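Local coordinates for protein Chymotrypsin/elastase isoinhibitor 1 (Ascaris suum, PDB 1EAI) that inhibits chymotrypsin- and elastase-type serine proteinases through a reactive bond, defending the parasitic worm against the proteinases of its host, at residues E3-G6 / V10-E13; R44-R47 / K53-P56. One frame throughout, in Å; residues are numbered along the deposited sequence.

Contact 1. Residues E3-G6 / V10-E13; sequences ESCG and VWTE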
ATOM      1  N   GLU C   3       2.627  21.997   4.410  1.00 30.41           N
ATOM      2  CA  GLU C   3       1.753  22.793   3.582  1.00 34.02           C
ATOM      3  C   GLU C   3       0.524  22.172   2.969  1.00 33.82           C
ATOM      4  O   GLU C   3      -0.337  22.902   2.511  1.00 34.77           O
ATOM      5  CB  GLU C   3       2.209  24.109   2.896  1.00 41.46           C
ATOM      6  CG  GLU C   3       2.951  24.126   1.523  1.00 50.71           C
ATOM      7  CD  GLU C   3       3.112  25.552   0.899  1.00 59.98           C
ATOM      8  OE1 GLU C   3       1.962  26.159   0.565  1.00 62.20           O
ATOM      9  OE2 GLU C   3       4.209  26.145   0.743  1.00 63.52           O
ATOM     10  N   SER C   4       0.463  20.848   2.873  1.00 33.79           N
ATOM     11  CA  SER C   4      -0.700  20.195   2.256  1.00 32.44           C
ATOM     12  C   SER C   4      -1.692  19.519   3.194  1.00 28.95           C
ATOM     13  O   SER C   4      -2.665  18.885   2.729  1.00 26.17           O
ATOM     14  CB  SER C   4      -0.241  19.169   1.241  1.00 35.55           C
ATOM     15  OG  SER C   4       0.808  18.413   1.854  1.00 40.71           O
ATOM     16  N   CYS C   5      -1.466  19.589   4.498  1.00 27.11           N
ATOM     17  CA  CYS C   5      -2.381  18.927   5.390  1.00 26.54           C
ATOM     18  C   CYS C   5      -3.613  19.772   5.610  1.00 26.50           C
ATOM     19  O   CYS C   5      -3.577  21.004   5.472  1.00 29.84           O
ATOM     20  CB  CYS C   5      -1.659  18.643   6.708  1.00 29.79           C
ATOM     21  SG  CYS C   5      -0.182  17.602   6.626  1.00 27.94           S
ATOM     22  N   GLY C   6      -4.756  19.161   5.915  1.00 25.72           N
ATOM     23  CA  GLY C   6      -5.968  19.971   6.230  1.00 23.34           C
ATOM     24  C   GLY C   6      -6.082  20.177   7.773  1.00 24.16           C
ATOM     25  O   GLY C   6      -5.176  19.781   8.530  1.00 25.20           O
ATOM     26  N   VAL C  10      -1.379  16.418  11.260  1.00 23.50           N
ATOM     27  CA  VAL C  10      -0.001  16.818  11.432  1.00 24.06           C
ATOM     28  C   VAL C  10       0.944  15.897  10.604  1.00 29.41           C
ATOM     29  O   VAL C  10       0.763  14.678  10.633  1.00 33.32           O
ATOM     30  CB  VAL C  10       0.335  16.805  12.939  1.00 22.01           C
ATOM     31  CG1 VAL C  10       1.832  16.750  13.119  1.00 19.54           C
ATOM     32  CG2 VAL C  10      -0.272  17.879  13.876  1.00 13.35           C
ATOM     33  N   TRP C  11       1.869  16.465   9.781  1.00 27.58           N
ATOM     34  CA  TRP C  11       2.828  15.714   8.935  1.00 22.31           C
ATOM     35  C   TRP C  11       3.846  14.820   9.661  1.00 23.57           C
ATOM     36  O   TRP C  11       4.659  15.273  10.423  1.00 23.91           O
ATOM     37  CB  TRP C  11       3.458  16.623   7.808  1.00 20.22           C
ATOM     38  CG  TRP C  11       4.467  15.909   6.906  1.00 22.21           C
ATOM     39  CD1 TRP C  11       5.815  15.637   7.143  1.00 22.27           C
ATOM     40  CD2 TRP C  11       4.143  15.117   5.741  1.00 18.93           C
ATOM     41  NE1 TRP C  11       6.322  14.732   6.169  1.00 24.77           N
ATOM     42  CE2 TRP C  11       5.324  14.463   5.280  1.00 19.19           C
ATOM     43  CE3 TRP C  11       2.968  14.921   5.087  1.00 19.13           C
ATOM     44  CZ2 TRP C  11       5.377  13.706   4.131  1.00 21.21           C
ATOM     45  CZ3 TRP C  11       3.006  14.142   3.923  1.00 17.96           C
ATOM     46  CH2 TRP C  11       4.194  13.569   3.430  1.00 21.20           C
ATOM     47  N   THR C  12       3.854  13.487   9.476  1.00 24.78           N
ATOM     48  CA  THR C  12       4.916  12.669  10.134  1.00 23.73           C
ATOM     49  C   THR C  12       5.582  11.715   9.093  1.00 25.17           C
ATOM     50  O   THR C  12       4.935  11.237   8.082  1.00 22.38           O
ATOM     51  CB  THR C  12       4.407  11.832  11.361  1.00 22.91           C
ATOM     52  OG1 THR C  12       5.406  11.037  12.028  1.00 26.78           O
ATOM     53  CG2 THR C  12       3.340  10.867  10.940  1.00 20.32           C
ATOM     54  N   GLU C  13       6.837  11.384   9.406  1.00 25.24           N
ATOM     55  CA  GLU C  13       7.624  10.433   8.669  1.00 32.19           C
ATOM     56  C   GLU C  13       7.428   9.030   9.181  1.00 32.98           C
ATOM     57  O   GLU C  13       7.819   8.101   8.502  1.00 31.49           O
ATOM     58  CB  GLU C  13       9.106  10.715   8.871  1.00 39.74           C
ATOM     59  CG  GLU C  13       9.510  12.081   8.306  1.00 48.56           C
ATOM     60  CD  GLU C  13       9.461  12.136   6.808  1.00 57.03           C
ATOM     61  OE1 GLU C  13       9.426  11.127   6.110  1.00 61.18           O
ATOM     62  OE2 GLU C  13       9.456  13.387   6.359  1.00 60.70           O
TER
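Cys5 meets Trp11 through its sulfur alone, a small contact in which a loop rests against a strand without any hydrogen bond between the two. Both side chains start out toward the opposite segment. On Cys5 the sulfur stands anti to the carbonyl carbon (chi1 -60°), which carries SG out from the loop until it lies 4.0 Å from CB of Trp11 and 3.9 Å from the Trp11 backbone N. The sulfur thus sits at the root of the tryptophan side chain; relative to the indole it lies near the plane, beyond the edge, and not over a face. The indole itself swings clear of the backbone N, with CG anti to it (chi1 180°). At another part of its edge, NE1 gives a weak but nearly straight hydrogen bond in the ring plane to OE2 of Glu13 (3.4 Å), which may help to set how the ring is turned. Cys5 continues as a disulfide to Cys38, whose side chain Trp11 also touches; Cys38 lies on strand 37-39, the antiparallel partner of strand 10-12, so the sulfur bridge ties residues 3-6 to this two-stranded sheet.

Contact 2. Residues R44-R47 / K53-P56; sequences RGMR and KCIP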
ATOM      1  N   ARG C  44      -3.431  12.857  20.242  1.00 25.33           N
ATOM      2  CA  ARG C  44      -3.641  14.299  20.435  1.00 24.86           C
ATOM      3  C   ARG C  44      -5.125  14.641  20.619  1.00 23.54           C
ATOM      4  O   ARG C  44      -5.486  15.791  20.426  1.00 23.61           O
ATOM      5  CB  ARG C  44      -3.225  15.094  19.201  1.00 31.90           C
ATOM      6  CG  ARG C  44      -1.768  15.029  18.842  1.00 37.06           C
ATOM      7  CD  ARG C  44      -1.338  15.922  17.674  1.00 43.26           C
ATOM      8  NE  ARG C  44       0.123  15.751  17.415  1.00 48.34           N
ATOM      9  CZ  ARG C  44       0.704  14.927  16.500  1.00 49.81           C
ATOM     10  NH1 ARG C  44       0.021  14.172  15.611  1.00 49.69           N
ATOM     11  NH2 ARG C  44       2.035  14.843  16.471  1.00 49.60           N
ATOM     12  N   GLY C  45      -5.956  13.613  20.840  1.00 25.66           N
ATOM     13  CA  GLY C  45      -7.391  13.635  21.027  1.00 27.49           C
ATOM     14  C   GLY C  45      -8.294  13.849  19.806  1.00 29.02           C
ATOM     15  O   GLY C  45      -9.388  14.419  19.942  1.00 30.56           O
ATOM     16  N   MET C  46      -7.902  13.348  18.638  1.00 27.27           N
ATOM     17  CA  MET C  46      -8.647  13.515  17.382  1.00 25.15           C
ATOM     18  C   MET C  46      -9.288  12.222  16.840  1.00 26.30           C
ATOM     19  O   MET C  46      -8.807  11.095  17.067  1.00 26.52           O
ATOM     20  CB  MET C  46      -7.703  14.168  16.329  1.00 25.47           C
ATOM     21  CG  MET C  46      -6.965  15.408  16.835  1.00 27.55           C
ATOM     22  SD  MET C  46      -8.031  16.881  17.035  1.00 30.71           S
ATOM     23  CE  MET C  46      -6.891  18.068  17.754  1.00 30.45           C
ATOM     24  N   ARG C  47     -10.314  12.314  16.008  1.00 26.37           N
ATOM     25  CA  ARG C  47     -10.925  11.101  15.380  1.00 27.89           C
ATOM     26  C   ARG C  47     -11.362  11.418  13.929  1.00 26.45           C
ATOM     27  O   ARG C  47     -11.514  12.600  13.578  1.00 23.31           O
ATOM     28  CB  ARG C  47     -12.253  10.660  16.035  1.00 28.60           C
ATOM     29  CG  ARG C  47     -12.270  10.144  17.458  1.00 27.47           C
ATOM     30  CD  ARG C  47     -11.734   8.722  17.593  1.00 29.22           C
ATOM     31  NE  ARG C  47     -10.803   9.014  18.603  1.00 34.32           N
ATOM     32  CZ  ARG C  47     -10.739   8.608  19.811  1.00 38.02           C
ATOM     33  NH1 ARG C  47     -11.529   7.655  20.215  1.00 41.96           N
ATOM     34  NH2 ARG C  47      -9.809   9.181  20.573  1.00 37.33           N
ATOM     35  N   LYS C  53     -13.001  13.651   7.479  1.00 29.71           N
ATOM     36  CA  LYS C  53     -12.203  14.691   8.108  1.00 29.37           C
ATOM     37  C   LYS C  53     -11.780  14.357   9.524  1.00 27.68           C
ATOM     38  O   LYS C  53     -12.177  13.343  10.155  1.00 31.49           O
ATOM     39  CB  LYS C  53     -13.148  15.776   8.197  1.00 35.62           C
ATOM     40  CG  LYS C  53     -14.211  15.199   7.306  1.00 40.40           C
ATOM     41  CD  LYS C  53     -14.769  16.297   6.470  1.00 42.69           C
ATOM     42  CE  LYS C  53     -15.260  17.489   7.253  1.00 44.05           C
ATOM     43  NZ  LYS C  53     -16.193  18.262   6.391  1.00 46.32           N
ATOM     44  N   CYS C  54     -10.990  15.254  10.045  1.00 24.83           N
ATOM     45  CA  CYS C  54     -10.373  15.147  11.375  1.00 27.18           C
ATOM     46  C   CYS C  54     -11.014  16.130  12.371  1.00 27.80           C
ATOM     47  O   CYS C  54     -10.928  17.354  12.199  1.00 27.73           O
ATOM     48  CB  CYS C  54      -8.799  15.333  11.295  1.00 23.71           C
ATOM     49  SG  CYS C  54      -7.743  14.833  12.712  1.00 26.65           S
ATOM     50  N   ILE C  55     -11.516  15.588  13.508  1.00 27.18           N
ATOM     51  CA  ILE C  55     -12.144  16.410  14.537  1.00 26.06           C
ATOM     52  C   ILE C  55     -11.827  15.901  15.927  1.00 27.66           C
ATOM     53  O   ILE C  55     -11.558  14.718  16.107  1.00 29.08           O
ATOM     54  CB  ILE C  55     -13.677  16.230  14.414  1.00 24.20           C
ATOM     55  CG1 ILE C  55     -13.996  14.720  14.618  1.00 21.21           C
ATOM     56  CG2 ILE C  55     -14.272  16.670  13.058  1.00 20.53           C
ATOM     57  CD1 ILE C  55     -15.497  14.620  14.941  1.00 19.80           C
ATOM     58  N   PRO C  56     -12.005  16.769  16.929  1.00 30.65           N
ATOM     59  CA  PRO C  56     -11.802  16.365  18.321  1.00 28.31           C
ATOM     60  C   PRO C  56     -12.804  15.326  18.745  1.00 27.94           C
ATOM     61  O   PRO C  56     -13.968  15.407  18.343  1.00 27.46           O
ATOM     62  CB  PRO C  56     -12.030  17.590  19.170  1.00 24.54           C
ATOM     63  CG  PRO C  56     -11.980  18.776  18.224  1.00 26.20           C
ATOM     64  CD  PRO C  56     -12.301  18.235  16.832  1.00 27.79           C
TER
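Arg47 and Ile55 exchange two backbone hydrogen bonds, N of Arg47 to O of Ile55 at 2.7 Å and N of Ile55 to O of Arg47 at 3.0 Å, and form the hydrogen-bonded pair of a short antiparallel beta hairpin. This hairpin, strand 46-48 against strand 54-56, belongs to the cysteine-rich trypsin inhibitor-like (TIL) domain. With so few residues in each strand, weaker CA-H...O contacts add to the pairing: CA of Met46 approaches O of Ile55, CA of Cys54 approaches O of Arg47, and CA of Pro56 comes within 3.5 Å of O of Gly45. Pro56 has no N-H to give, and it falls opposite Met46 in a non-hydrogen-bonded pair, where none is called for. A backbone hydrogen bond between Gly45 and Ala57 carries the pairing on beyond it.

Arg47 and Ile55 start their side chains on the same face of the sheet, but the arginine's far end leads away from strand 54-56. The arginine chain, kinked twice along its length, folds back over its own strand, and its NE donates to O of Met46 (3.3 Å) from above the carbonyl plane, though the oxygen lies almost in the plane of the guanidinium group. CG1 of Ile55 lies between its own backbone N and carbonyl carbon (chi1 60°) and comes within 3.4 Å of O of Arg47.

On Met46 the packing divides between two partners. The sulfur of Met46 lies over one face of the proline ring, with SD 4.0 Å from N of Pro56. Cys54, bound by a disulfide to Cys40, has its sulfur anti to the backbone N (chi1 -165°), which brings SG to 3.7 Å from CB of Met46.

Overall arrangement
Contacts 1 and 2 follow one another along the chain, with centres about 14 Å apart, and illustrate two ways of holding together a small domain with no helix and little strand, one through a sulfur, the other through backbone pairing. They meet directly where CB of Val10 packs against NH1 of Arg44 at 3.8 Å. Each includes one half of a disulfide, to Cys38 and Cys40 respectively, so both are tied to neighbouring points of the chain at and just after strand 37-39. Neither includes the reactive bond Leu31-Met32; both belong to the body of the inhibitor away from that site.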